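Local coordinates for protein trehalose-6-phosphate phosphatase (Neosartorya fumigata, PDB 5DXL) that belongs to the trehalose-phosphatase family of the HAD clan, with a central mixed beta sheet flanked by helices, at residues K13-R16 with K20-F23. Sequence-based numbering, arbitrary orientation.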
loop_
_atom_site.group_PDB
_atom_site.type_symbol
_atom_site.label_atom_id
_atom_site.label_comp_id
_atom_site.label_asym_id
_atom_site.label_seq_id
_atom_site.Cartn_x
_atom_site.Cartn_y
_atom_site.Cartn_z
ATOM N N LYS A 13 -9.007 23.605 0.653
ATOM C CA LYS A 13 -10.335 24.008 0.207
ATOM C C LYS A 13 -11.253 22.800 -0.009
ATOM O O LYS A 13 -12.405 22.797 0.437
ATOM C CB LYS A 13 -10.239 24.837 -1.076
ATOM C CG LYS A 13 -11.569 25.421 -1.532
ATOM C CD LYS A 13 -11.431 26.149 -2.868
ATOM C CE LYS A 13 -12.768 26.731 -3.301
ATOM N NZ LYS A 13 -12.732 27.250 -4.692
ATOM N N GLN A 14 -10.753 21.761 -0.668
ATOM C CA GLN A 14 -11.596 20.597 -0.904
ATOM C C GLN A 14 -11.819 19.805 0.392
ATOM O O GLN A 14 -12.881 19.230 0.589
ATOM C CB GLN A 14 -11.000 19.703 -1.994
ATOM C CG GLN A 14 -11.925 18.592 -2.462
ATOM C CD GLN A 14 -13.282 19.108 -2.960
ATOM O OE1 GLN A 14 -13.401 20.252 -3.413
ATOM N NE2 GLN A 14 -14.302 18.260 -2.880
ATOM N N TYR A 15 -10.821 19.791 1.273
ATOM C CA TYR A 15 -10.956 19.147 2.587
ATOM C C TYR A 15 -12.119 19.748 3.367
ATOM O O TYR A 15 -12.962 19.025 3.904
ATOM C CB TYR A 15 -9.661 19.292 3.392
ATOM C CG TYR A 15 -9.665 18.618 4.758
ATOM C CD1 TYR A 15 -9.548 17.240 4.881
ATOM C CD2 TYR A 15 -9.748 19.369 5.919
ATOM C CE1 TYR A 15 -9.528 16.626 6.130
ATOM C CE2 TYR A 15 -9.733 18.762 7.170
ATOM C CZ TYR A 15 -9.619 17.389 7.263
ATOM O OH TYR A 15 -9.611 16.793 8.511
ATOM N N ARG A 16 -12.157 21.073 3.417
ATOM C CA ARG A 16 -13.230 21.778 4.140
ATOM C C ARG A 16 -14.609 21.522 3.540
ATOM O O ARG A 16 -15.605 21.418 4.255
ATOM C CB ARG A 16 -12.955 23.274 4.156
ATOM C CG ARG A 16 -11.863 23.688 5.101
ATOM C CD ARG A 16 -11.724 25.211 5.103
ATOM N NE ARG A 16 -10.796 25.661 6.130
ATOM C CZ ARG A 16 -9.908 26.633 5.965
ATOM N NH1 ARG A 16 -9.824 27.277 4.805
ATOM N NH2 ARG A 16 -9.099 26.960 6.965
ATOM N N LYS A 20 -17.245 13.703 3.554
ATOM C CA LYS A 20 -16.550 12.448 3.819
ATOM C C LYS A 20 -15.161 12.499 3.194
ATOM O O LYS A 20 -15.006 12.872 2.024
ATOM C CB LYS A 20 -17.300 11.243 3.247
ATOM C CG LYS A 20 -18.649 10.933 3.879
ATOM C CD LYS A 20 -19.143 9.600 3.330
ATOM C CE LYS A 20 -20.656 9.483 3.374
ATOM N NZ LYS A 20 -21.106 8.385 2.476
ATOM N N ARG A 21 -14.160 12.098 3.966
ATOM C CA ARG A 21 -12.769 12.142 3.498
ATOM C C ARG A 21 -12.126 10.773 3.621
ATOM O O ARG A 21 -12.379 10.051 4.587
ATOM C CB ARG A 21 -11.946 13.156 4.300
ATOM C CG ARG A 21 -12.409 14.620 4.269
ATOM C CD ARG A 21 -13.492 14.880 5.298
ATOM N NE ARG A 21 -13.613 16.308 5.575
ATOM C CZ ARG A 21 -13.189 16.907 6.680
ATOM N NH1 ARG A 21 -12.606 16.215 7.653
ATOM N NH2 ARG A 21 -13.368 18.215 6.811
ATOM N N LEU A 22 -11.279 10.432 2.652
ATOM C CA LEU A 22 -10.538 9.172 2.688
ATOM C C LEU A 22 -9.050 9.451 2.587
ATOM O O LEU A 22 -8.620 10.180 1.692
ATOM C CB LEU A 22 -10.977 8.255 1.549
ATOM C CG LEU A 22 -10.157 6.984 1.329
ATOM C CD1 LEU A 22 -10.256 6.029 2.519
ATOM C CD2 LEU A 22 -10.614 6.291 0.051
ATOM N N PHE A 23 -8.284 8.896 3.525
ATOM C CA PHE A 23 -6.820 9.030 3.529
ATOM C C PHE A 23 -6.171 7.661 3.419
ATOM O O PHE A 23 -6.539 6.739 4.150
ATOM C CB PHE A 23 -6.340 9.708 4.816
ATOM C CG PHE A 23 -6.773 11.143 4.956
ATOM C CD1 PHE A 23 -5.938 12.170 4.562
ATOM C CD2 PHE A 23 -8.007 11.462 5.513
ATOM C CE1 PHE A 23 -6.329 13.496 4.700
ATOM C CE2 PHE A 23 -8.405 12.786 5.645
ATOM C CZ PHE A 23 -7.567 13.801 5.256
#
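Arg21, at the start of strand 21-25, reaches to Tyr15, near the end of helix 8-17, and lays its guanidinium flat against one face of the phenol ring. Arg21 CZ sits 3.8 Å from the centroid of the Tyr15 ring, 17° off the normal, and the two planes are 27° apart, a stacked cation-pi pair displaced toward the ring's rim. A bend at chi2 (84°) brings the guanidinium over the ring face. There it also meets the helix backbone: Arg21 NE and NH2 both lie within bonding distance of Tyr15 O, at 3.3 Å and 3.0 Å, but strongly bent angles make both bonds weak. NE additionally donates to Ala18 O in the turn between helix and strand. At the far end, Asn60 binds both partners, OD1 taking Arg21 NH1 and ND2 pairing with Tyr15 OH, which should help keep the stack from sliding. Two residues on, Phe23 presents its edge: Tyr15 CE1 lies close to the plane of the phenylalanine ring, 3.5 Å from Phe23 CZ. Tyr15 thus fits between alternate residues of one strand, with the guanidinium over a face and Phe23 approaching obliquely. Phe211 packs against both rings, and Leu269 of helix 259-270 touches them as well. Helix 8-17 is joined in this way to the start of strand 21-25, which runs parallel between strands 60-65 and 211-216 in the central sheet of the HAD-type core.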